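Local coordinates for penicillin binding protein 2X (PDB 5U47) that probably cross-links the peptides of adjacent glycan strands during septal cell-wall synthesis, as a transpeptidase, and is probably a target of beta-lactam antibiotics, at residues T24-I35 / L184-K195; G147-R156 / T261-L272. The protein carries 1 engineered substitution. All coordinates share one frame; numbering follows the deposited sequence.

Contact 1: residues T24-I35 / L184-K195; sequences TKTIVAAKRGTI and LTGTDGEAIYEK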
loop_
_atom_site.group_PDB
_atom_site.type_symbol
_atom_site.label_atom_id
_atom_site.label_comp_id
_atom_site.label_asym_id
_atom_site.label_seq_id
_atom_site.Cartn_x
_atom_site.Cartn_y
_atom_site.Cartn_z
ATOM N N THR A 24 22.737 32.114 16.760
ATOM C CA THR A 24 22.577 30.989 15.778
ATOM C C THR A 24 21.666 29.876 16.350
ATOM O O THR A 24 21.893 29.360 17.449
ATOM C CB THR A 24 23.947 30.436 15.318
ATOM O OG1 THR A 24 23.756 29.286 14.478
ATOM C CG2 THR A 24 24.836 30.060 16.521
ATOM N N LYS A 25 20.638 29.522 15.586
ATOM C CA LYS A 25 19.645 28.537 16.005
ATOM C C LYS A 25 19.973 27.108 15.557
ATOM O O LYS A 25 20.759 26.893 14.632
ATOM C CB LYS A 25 18.284 28.912 15.414
ATOM C CG LYS A 25 17.754 30.292 15.801
ATOM C CD LYS A 25 17.284 30.333 17.241
ATOM C CE LYS A 25 16.715 31.694 17.600
ATOM N NZ LYS A 25 15.565 32.103 16.736
ATOM N N THR A 26 19.335 26.148 16.225
ATOM C CA THR A 26 19.452 24.728 15.918
ATOM C C THR A 26 18.038 24.177 15.830
ATOM O O THR A 26 17.211 24.457 16.689
ATOM C CB THR A 26 20.195 23.961 17.029
ATOM O OG1 THR A 26 21.480 24.548 17.236
ATOM C CG2 THR A 26 20.356 22.477 16.677
ATOM N N ILE A 27 17.772 23.403 14.786
ATOM C CA ILE A 27 16.473 22.795 14.589
ATOM C C ILE A 27 16.179 21.780 15.699
ATOM O O ILE A 27 17.078 21.067 16.163
ATOM C CB ILE A 27 16.406 22.090 13.210
ATOM C CG1 ILE A 27 16.536 23.119 12.077
ATOM C CG2 ILE A 27 15.104 21.293 13.053
ATOM C CD1 ILE A 27 16.736 22.503 10.705
ATOM N N VAL A 28 14.923 21.770 16.143
ATOM C CA VAL A 28 14.424 20.804 17.120
ATOM C C VAL A 28 13.363 20.012 16.348
ATOM O O VAL A 28 12.327 20.553 15.950
ATOM C CB VAL A 28 13.835 21.484 18.377
ATOM C CG1 VAL A 28 13.258 20.460 19.343
ATOM C CG2 VAL A 28 14.904 22.287 19.089
ATOM N N ALA A 29 13.657 18.751 16.070
ATOM C CA ALA A 29 12.749 17.918 15.314
ATOM C C ALA A 29 11.450 17.722 16.067
ATOM O O ALA A 29 11.445 17.511 17.269
ATOM C CB ALA A 29 13.386 16.564 15.025
ATOM N N ALA A 30 10.351 17.827 15.351
ATOM C CA ALA A 30 9.041 17.583 15.925
ATOM C C ALA A 30 8.845 16.075 16.123
ATOM O O ALA A 30 9.512 15.251 15.479
ATOM C CB ALA A 30 7.965 18.116 14.989
ATOM N N LYS A 31 7.941 15.722 17.027
ATOM C CA LYS A 31 7.575 14.348 17.206
ATOM C C LYS A 31 6.898 13.867 15.901
ATOM O O LYS A 31 5.981 14.510 15.381
ATOM C CB LYS A 31 6.592 14.205 18.354
ATOM C CG LYS A 31 6.044 12.797 18.496
ATOM C CD LYS A 31 4.967 12.696 19.535
ATOM C CE LYS A 31 4.473 11.263 19.612
ATOM N NZ LYS A 31 3.307 11.141 20.527
ATOM N N ARG A 32 7.363 12.742 15.385
ATOM C CA ARG A 32 6.799 12.156 14.193
ATOM C C ARG A 32 5.491 11.464 14.558
ATOM O O ARG A 32 5.384 10.822 15.611
ATOM C CB ARG A 32 7.787 11.150 13.604
ATOM C CG ARG A 32 7.382 10.545 12.271
ATOM C CD ARG A 32 8.516 9.675 11.738
ATOM N NE ARG A 32 8.224 9.092 10.433
ATOM C CZ ARG A 32 8.328 9.741 9.276
ATOM N NH1 ARG A 32 8.690 11.030 9.241
ATOM N NH2 ARG A 32 8.044 9.121 8.150
ATOM N N GLY A 33 4.514 11.570 13.667
ATOM C CA GLY A 33 3.228 10.962 13.858
ATOM C C GLY A 33 3.330 9.462 14.023
ATOM O O GLY A 33 4.287 8.836 13.569
ATOM N N THR A 34 2.344 8.906 14.713
ATOM C CA THR A 34 2.267 7.484 14.950
ATOM C C THR A 34 1.464 6.865 13.823
ATOM O O THR A 34 0.513 7.475 13.338
ATOM C CB THR A 34 1.573 7.217 16.297
ATOM O OG1 THR A 34 2.412 7.682 17.333
ATOM C CG2 THR A 34 1.295 5.742 16.528
ATOM N N ILE A 35 1.848 5.653 13.431
ATOM C CA ILE A 35 1.128 4.874 12.433
ATOM C C ILE A 35 0.415 3.785 13.202
ATOM O O ILE A 35 1.061 3.013 13.959
ATOM C CB ILE A 35 2.068 4.247 11.382
ATOM C CG1 ILE A 35 2.801 5.358 10.625
ATOM C CG2 ILE A 35 1.266 3.393 10.397
ATOM C CD1 ILE A 35 3.964 4.876 9.781
ATOM N N LEU A 184 3.341 12.816 8.300
ATOM C CA LEU A 184 3.922 12.265 9.518
ATOM C C LEU A 184 4.891 13.210 10.220
ATOM O O LEU A 184 5.023 13.146 11.430
ATOM C CB LEU A 184 4.634 10.953 9.215
ATOM C CG LEU A 184 3.703 9.784 8.907
ATOM C CD1 LEU A 184 4.485 8.627 8.301
ATOM C CD2 LEU A 184 2.969 9.335 10.157
ATOM N N THR A 185 5.551 14.060 9.438
ATOM C CA THR A 185 6.558 14.965 9.928
ATOM C C THR A 185 5.904 16.225 10.427
ATOM O O THR A 185 5.126 16.866 9.716
ATOM C CB THR A 185 7.560 15.331 8.815
ATOM O OG1 THR A 185 8.146 14.131 8.306
ATOM C CG2 THR A 185 8.670 16.251 9.339
ATOM N N GLY A 186 6.213 16.589 11.652
ATOM C CA GLY A 186 5.625 17.791 12.205
ATOM C C GLY A 186 6.358 19.025 11.701
ATOM O O GLY A 186 7.178 18.951 10.788
ATOM N N THR A 187 6.049 20.162 12.294
ATOM C CA THR A 187 6.730 21.392 11.963
ATOM C C THR A 187 7.831 21.504 12.984
ATOM O O THR A 187 7.589 21.490 14.198
ATOM C CB THR A 187 5.771 22.594 12.019
ATOM O OG1 THR A 187 4.692 22.349 11.105
ATOM C CG2 THR A 187 6.488 23.912 11.647
ATOM N N ASP A 188 9.052 21.601 12.496
ATOM C CA ASP A 188 10.192 21.691 13.379
ATOM C C ASP A 188 10.181 22.903 14.312
ATOM O O ASP A 188 9.594 23.942 14.015
ATOM C CB ASP A 188 11.478 21.695 12.571
ATOM C CG ASP A 188 11.771 20.355 11.932
ATOM O OD1 ASP A 188 11.250 19.301 12.407
ATOM O OD2 ASP A 188 12.545 20.349 10.952
ATOM N N GLY A 189 10.803 22.703 15.471
ATOM C CA GLY A 189 10.969 23.724 16.481
ATOM C C GLY A 189 12.335 24.354 16.305
ATOM O O GLY A 189 13.032 24.072 15.336
ATOM N N GLU A 190 12.735 25.173 17.263
ATOM C CA GLU A 190 13.987 25.880 17.169
ATOM C C GLU A 190 14.512 26.078 18.580
ATOM O O GLU A 190 13.727 26.256 19.514
ATOM C CB GLU A 190 13.718 27.242 16.516
ATOM C CG GLU A 190 14.863 27.816 15.708
ATOM C CD GLU A 190 15.014 27.172 14.334
ATOM O OE1 GLU A 190 16.138 27.187 13.786
ATOM O OE2 GLU A 190 14.020 26.661 13.786
ATOM N N ALA A 191 15.826 26.024 18.745
ATOM C CA ALA A 191 16.425 26.260 20.047
ATOM C C ALA A 191 17.799 26.890 19.921
ATOM O O ALA A 191 18.451 26.818 18.872
ATOM C CB ALA A 191 16.525 24.964 20.830
ATOM N N ILE A 192 18.220 27.525 21.002
ATOM C CA ILE A 192 19.534 28.114 21.095
ATOM C C ILE A 192 20.324 27.204 22.022
ATOM O O ILE A 192 19.995 27.063 23.197
ATOM C CB ILE A 192 19.501 29.545 21.682
ATOM C CG1 ILE A 192 18.635 30.448 20.807
ATOM C CG2 ILE A 192 20.911 30.101 21.800
ATOM C CD1 ILE A 192 18.426 31.838 21.370
ATOM N N TYR A 193 21.335 26.556 21.477
ATOM C CA TYR A 193 22.223 25.735 22.290
ATOM C C TYR A 193 23.359 26.613 22.688
ATOM O O TYR A 193 23.692 27.532 21.968
ATOM C CB TYR A 193 22.814 24.588 21.475
ATOM C CG TYR A 193 21.909 23.426 21.236
ATOM C CD1 TYR A 193 20.784 23.539 20.426
ATOM C CD2 TYR A 193 22.202 22.177 21.783
ATOM C CE1 TYR A 193 19.957 22.445 20.195
ATOM C CE2 TYR A 193 21.397 21.080 21.537
ATOM C CZ TYR A 193 20.270 21.223 20.754
ATOM O OH TYR A 193 19.466 20.135 20.535
ATOM N N GLU A 194 23.950 26.335 23.839
ATOM C CA GLU A 194 25.152 27.036 24.251
ATOM C C GLU A 194 26.300 26.425 23.440
ATOM O O GLU A 194 26.225 25.259 23.031
ATOM C CB GLU A 194 25.381 26.874 25.752
ATOM C CG GLU A 194 24.288 27.507 26.603
ATOM C CD GLU A 194 24.446 27.239 28.089
ATOM O OE1 GLU A 194 24.239 28.176 28.889
ATOM O OE2 GLU A 194 24.794 26.106 28.466
ATOM N N LYS A 195 27.329 27.232 23.170
ATOM C CA LYS A 195 28.500 26.801 22.408
ATOM C C LYS A 195 29.774 27.094 23.187
ATOM O O LYS A 195 29.805 28.004 24.015
ATOM C CB LYS A 195 28.594 27.515 21.037
ATOM C CG LYS A 195 27.521 27.154 20.007
ATOM C CD LYS A 195 26.267 28.019 20.097
ATOM C CE LYS A 195 25.078 27.384 19.362
ATOM N NZ LYS A 195 25.321 27.055 17.929
HETATM O O HOH W 1 21.942 26.782 18.822
HETATM O O HOH W 2 18.248 26.686 12.323
HETATM O O HOH W 3 18.291 19.349 17.856
HETATM O O HOH W 4 8.688 14.989 12.790
#
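Thr26 pairs with Ala191 and Val28 with Gly189, each as an antiparallel hydrogen-bonded pair. Ile27 and Glu190 form the non-hydrogen-bonded pair between them. Gly189 N gives the shorter of the Val28 bonds, 2.7 Å to Val28 O. Val28 N returns a bond to Gly189 O. Nearer the start of residues 184-195 the strands give way to single bonds. Gly33 N donates to Leu184 O at 2.8 Å, almost straight at 175° and on a lone pair. Asp188 OD1 takes a weak bond from Ala30 N.

Strand 189-192 is the middle strand of a three-stranded antiparallel sheet, with 26-28 and 207-210 at its borders. Both segments belong to the N-terminal dimerisation domain; 24-35 opens the modelled chain.

Side chains pack on both faces of the ladder. On one, Val28 CG2 meets Ala191 CB at 3.6 Å, and the Thr26 side chain meets Tyr193 CD1 and CE1, the two side chains crossing at about a right angle. Tyr193 OH is held by Glu137. On the other, the Lys25 chain crosses Glu190 at about a right angle, with Lys25 CB 3.2 Å from Glu190 OE1.

Arg32 runs extended from CG to NE, with CG anti to its backbone N (chi1 -175°). This lays the guanidinium over Leu184, whose CB sits above the centre of one face. Glu177 forms a salt bridge with NE, and Asn181 OD1 a hydrogen bond with NH2. Leu184 CD2 also packs on Ile35 CG1 at 4.0 Å.

One water joins the two segments by bonding Thr26 OG1 and Tyr193 N, and a second bonds Ala30 O and Gly186 N.

Contact 2: residues G147-R156 / T261-L272; sequences GTFASEFLGR and TTQRPTYNSDTL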
loop_
_atom_site.group_PDB
_atom_site.type_symbol
_atom_site.label_atom_id
_atom_site.label_comp_id
_atom_site.label_asym_id
_atom_site.label_seq_id
_atom_site.Cartn_x
_atom_site.Cartn_y
_atom_site.Cartn_z
ATOM N N GLY A 147 7.291 -6.164 15.253
ATOM C CA GLY A 147 8.402 -6.918 14.638
ATOM C C GLY A 147 8.176 -7.215 13.143
ATOM O O GLY A 147 8.087 -6.281 12.324
ATOM N N THR A 148 8.121 -8.508 12.796
ATOM C CA THR A 148 7.859 -8.948 11.411
ATOM C C THR A 148 6.352 -8.866 11.172
ATOM O O THR A 148 5.590 -9.791 11.509
ATOM C CB THR A 148 8.417 -10.356 11.184
ATOM O OG1 THR A 148 9.831 -10.337 11.474
ATOM C CG2 THR A 148 8.191 -10.796 9.770
ATOM N N PHE A 149 5.934 -7.745 10.601
ATOM C CA PHE A 149 4.525 -7.405 10.461
ATOM C C PHE A 149 4.410 -6.337 9.390
ATOM O O PHE A 149 4.835 -5.201 9.604
ATOM C CB PHE A 149 4.048 -6.865 11.834
ATOM C CG PHE A 149 2.617 -6.376 11.882
ATOM C CD1 PHE A 149 2.265 -5.142 11.366
ATOM C CD2 PHE A 149 1.642 -7.124 12.530
ATOM C CE1 PHE A 149 0.951 -4.689 11.428
ATOM C CE2 PHE A 149 0.336 -6.678 12.618
ATOM C CZ PHE A 149 -0.006 -5.450 12.077
ATOM N N ALA A 150 3.850 -6.705 8.235
ATOM C CA ALA A 150 3.682 -5.778 7.082
ATOM C C ALA A 150 4.893 -4.889 6.918
ATOM O O ALA A 150 4.773 -3.687 6.667
ATOM C CB ALA A 150 2.460 -4.930 7.296
ATOM N N SER A 151 6.065 -5.487 7.018
ATOM C CA SER A 151 7.292 -4.697 7.058
ATOM C C SER A 151 7.553 -3.869 5.818
ATOM O O SER A 151 7.806 -2.653 5.915
ATOM C CB SER A 151 8.485 -5.592 7.405
ATOM O OG SER A 151 8.342 -6.078 8.728
ATOM N N GLU A 152 7.489 -4.507 4.656
ATOM C CA GLU A 152 7.678 -3.769 3.412
ATOM C C GLU A 152 6.603 -2.680 3.215
ATOM O O GLU A 152 6.897 -1.599 2.723
ATOM C CB GLU A 152 7.771 -4.717 2.204
ATOM C CG GLU A 152 9.084 -5.497 2.162
ATOM C CD GLU A 152 9.209 -6.643 3.160
ATOM O OE1 GLU A 152 8.217 -7.043 3.870
ATOM O OE2 GLU A 152 10.342 -7.167 3.224
ATOM N N PHE A 153 5.374 -2.964 3.625
ATOM C CA PHE A 153 4.313 -1.955 3.525
ATOM C C PHE A 153 4.613 -0.706 4.393
ATOM O O PHE A 153 4.532 0.442 3.907
ATOM C CB PHE A 153 2.994 -2.584 3.910
ATOM C CG PHE A 153 1.884 -1.599 4.122
ATOM C CD1 PHE A 153 1.210 -1.047 3.040
ATOM C CD2 PHE A 153 1.506 -1.238 5.407
ATOM C CE1 PHE A 153 0.173 -0.145 3.247
ATOM C CE2 PHE A 153 0.456 -0.344 5.624
ATOM C CZ PHE A 153 -0.204 0.200 4.538
ATOM N N LEU A 154 4.965 -0.940 5.654
ATOM C CA LEU A 154 5.253 0.158 6.586
ATOM C C LEU A 154 6.482 0.950 6.204
ATOM O O LEU A 154 6.484 2.166 6.282
ATOM C CB LEU A 154 5.433 -0.369 8.012
ATOM C CG LEU A 154 4.208 -0.971 8.682
ATOM C CD1 LEU A 154 4.596 -1.605 10.007
ATOM C CD2 LEU A 154 3.133 0.080 8.874
ATOM N N GLY A 155 7.529 0.258 5.784
ATOM C CA GLY A 155 8.771 0.923 5.495
ATOM C C GLY A 155 9.467 1.346 6.780
ATOM O O GLY A 155 9.088 0.931 7.885
ATOM N N ARG A 156 10.492 2.181 6.619
ATOM C CA ARG A 156 11.328 2.655 7.730
ATOM C C ARG A 156 11.539 4.166 7.700
ATOM O O ARG A 156 11.653 4.757 6.624
ATOM C CB ARG A 156 12.722 2.010 7.636
ATOM C CG ARG A 156 12.800 0.543 8.054
ATOM C CD ARG A 156 12.788 0.354 9.567
ATOM N NE ARG A 156 13.988 0.958 10.163
ATOM C CZ ARG A 156 14.389 0.811 11.433
ATOM N NH1 ARG A 156 13.713 0.062 12.296
ATOM N NH2 ARG A 156 15.498 1.422 11.838
ATOM N N THR A 261 -1.639 -7.172 4.320
ATOM C CA THR A 261 -0.783 -7.308 3.147
ATOM C C THR A 261 0.614 -7.697 3.566
ATOM O O THR A 261 1.148 -7.153 4.520
ATOM C CB THR A 261 -0.787 -6.022 2.284
ATOM O OG1 THR A 261 -0.093 -6.261 1.055
ATOM C CG2 THR A 261 -0.188 -4.834 3.005
ATOM N N THR A 262 1.198 -8.651 2.864
ATOM C CA THR A 262 2.537 -9.069 3.189
ATOM C C THR A 262 3.265 -9.629 1.977
ATOM O O THR A 262 2.652 -9.966 0.946
ATOM C CB THR A 262 2.538 -10.100 4.355
ATOM O OG1 THR A 262 3.824 -10.102 5.005
ATOM C CG2 THR A 262 2.175 -11.495 3.859
ATOM N N GLN A 263 4.582 -9.707 2.102
ATOM C CA GLN A 263 5.397 -10.298 1.067
ATOM C C GLN A 263 6.536 -11.043 1.696
ATOM O O GLN A 263 6.851 -10.814 2.851
ATOM C CB GLN A 263 5.936 -9.250 0.104
ATOM C CG GLN A 263 7.077 -8.390 0.614
ATOM C CD GLN A 263 7.470 -7.347 -0.422
ATOM O OE1 GLN A 263 6.641 -6.540 -0.852
ATOM N NE2 GLN A 263 8.720 -7.370 -0.836
ATOM N N ARG A 264 7.122 -11.954 0.915
ATOM C CA ARG A 264 8.224 -12.757 1.330
ATOM C C ARG A 264 9.252 -12.713 0.199
ATOM O O ARG A 264 8.869 -12.659 -0.959
ATOM C CB ARG A 264 7.778 -14.196 1.612
ATOM C CG ARG A 264 6.869 -14.349 2.842
ATOM C CD ARG A 264 7.658 -14.084 4.114
ATOM N NE ARG A 264 6.877 -14.244 5.342
ATOM C CZ ARG A 264 6.032 -13.334 5.846
ATOM N NH1 ARG A 264 5.789 -12.197 5.214
ATOM N NH2 ARG A 264 5.388 -13.582 6.989
ATOM N N PRO A 265 10.548 -12.703 0.518
ATOM C CA PRO A 265 11.065 -12.694 1.893
ATOM C C PRO A 265 10.818 -11.356 2.564
ATOM O O PRO A 265 10.583 -10.362 1.880
ATOM C CB PRO A 265 12.585 -12.915 1.699
ATOM C CG PRO A 265 12.843 -12.406 0.326
ATOM C CD PRO A 265 11.636 -12.823 -0.464
ATOM N N THR A 266 10.884 -11.335 3.889
ATOM C CA THR A 266 10.599 -10.121 4.641
ATOM C C THR A 266 11.672 -9.883 5.673
ATOM O O THR A 266 12.713 -10.547 5.649
ATOM C CB THR A 266 9.189 -10.201 5.279
ATOM O OG1 THR A 266 8.788 -8.917 5.807
ATOM C CG2 THR A 266 9.155 -11.273 6.375
ATOM N N TYR A 267 11.433 -8.905 6.547
ATOM C CA TYR A 267 12.347 -8.591 7.639
ATOM C C TYR A 267 11.586 -8.120 8.881
ATOM O O TYR A 267 10.401 -7.742 8.810
ATOM C CB TYR A 267 13.353 -7.497 7.212
ATOM C CG TYR A 267 12.747 -6.134 6.905
ATOM C CD1 TYR A 267 12.233 -5.843 5.647
ATOM C CD2 TYR A 267 12.719 -5.119 7.867
ATOM C CE1 TYR A 267 11.677 -4.592 5.359
ATOM C CE2 TYR A 267 12.186 -3.872 7.592
ATOM C CZ TYR A 267 11.668 -3.611 6.324
ATOM O OH TYR A 267 11.131 -2.372 6.036
ATOM N N ASN A 268 12.273 -8.145 10.014
ATOM C CA ASN A 268 11.718 -7.608 11.268
ATOM C C ASN A 268 11.871 -6.092 11.209
ATOM O O ASN A 268 13.000 -5.582 11.138
ATOM C CB ASN A 268 12.452 -8.187 12.465
ATOM C CG ASN A 268 11.867 -7.726 13.789
ATOM O OD1 ASN A 268 11.642 -6.526 14.008
ATOM N ND2 ASN A 268 11.617 -8.681 14.680
ATOM N N SER A 269 10.752 -5.365 11.235
ATOM C CA SER A 269 10.790 -3.890 11.135
ATOM C C SER A 269 11.507 -3.158 12.267
ATOM O O SER A 269 12.045 -2.048 12.052
ATOM C CB SER A 269 9.370 -3.315 10.994
ATOM O OG SER A 269 8.804 -3.660 9.744
ATOM N N ASP A 270 11.514 -3.747 13.457
ATOM C CA ASP A 270 12.126 -3.107 14.615
ATOM C C ASP A 270 13.644 -3.322 14.639
ATOM O O ASP A 270 14.364 -2.432 15.013
ATOM C CB ASP A 270 11.511 -3.644 15.909
ATOM C CG ASP A 270 11.679 -2.678 17.106
ATOM O OD1 ASP A 270 11.420 -1.451 16.975
ATOM O OD2 ASP A 270 12.026 -3.154 18.201
ATOM N N THR A 271 14.107 -4.495 14.218
ATOM C CA THR A 271 15.538 -4.846 14.261
ATOM C C THR A 271 16.268 -4.934 12.909
ATOM O O THR A 271 17.491 -5.031 12.878
ATOM C CB THR A 271 15.712 -6.214 14.935
ATOM O OG1 THR A 271 15.231 -7.245 14.071
ATOM C CG2 THR A 271 14.954 -6.262 16.251
ATOM N N LEU A 272 15.509 -4.912 11.818
ATOM C CA LEU A 272 16.024 -5.041 10.440
ATOM C C LEU A 272 16.551 -6.434 10.105
ATOM O O LEU A 272 17.048 -6.657 9.003
ATOM C CB LEU A 272 17.069 -3.973 10.104
ATOM C CG LEU A 272 16.601 -2.524 10.270
ATOM C CD1 LEU A 272 17.716 -1.564 9.885
ATOM C CD2 LEU A 272 15.365 -2.254 9.430
HETATM O O HOH W 5 6.361 -8.709 6.911
HETATM O O HOH W 6 9.844 -1.611 8.266
HETATM O O HOH W 7 5.754 -7.884 4.262
HETATM O O HOH W 8 4.188 -5.732 3.695
#
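This is a largely polar contact between domains. The turn and short helix 151-154 of the dimerisation domain meet the end of edge strand 258-264 and the loop after it, in the transpeptidase domain. Ser151 OG donates to Tyr267 O at 2.6 Å, and its CB sits over the Tyr267 ring, a CH-pi contact 3.9 Å from the centroid. Glu152 OE1 accepts from Thr266 OG1 at 2.8 Å on its syn lone pair. Glu152 OE2 lies at the ring edge, 3.3 Å from Tyr267 CD1, and bonds Tyr280. The carboxylate stacks on the Gln263 amide, the planes 1° apart; Gln263 OE1 accepts from Arg285 N. Arg156 bends at chi2 and chi3, bringing NH1 2.7 Å from Ser269 O. Leu272 CD2 lies over one guanidinium face, toward its rim, and Glu158 pairs with NE. A backbone hydrogen bond runs from Ser269 N to Gly147 O, 3.0 Å. A water joins Ser151 O and Gly155 O to Tyr267 OH and Ser269 OG. Asn268, packed on Gly147 and Thr148, accepts at OD1 from Asp270 N, an Asx turn, and Thr271 N, an Asx motif. Strand 258-264 borders the five-stranded antiparallel sheet of the beta-lactamase-like transpeptidase fold.

The centres of contacts 1 and 2 are 28 Å apart. Their segments alternate along the chain: 24-35, 147-156, 184-195, then 261-272. Contact 1 stays within the dimerisation domain and joins its start to a region near its end. Contact 2 ties the same domain to the edge of the transpeptidase sheet. They meet where Ile35 CG2 packs on Leu154 CD2 at 4.1 Å. Helix 175-179 also links them: Ile35 and Leu184 touch it, and Phe153 and Leu154 have backbone bonds to its Leu176 and Glu177. Strand 42-55 lies beside both as well. The N-terminal ladder is thus connected through shared elements to the domain that carries the transpeptidase fold.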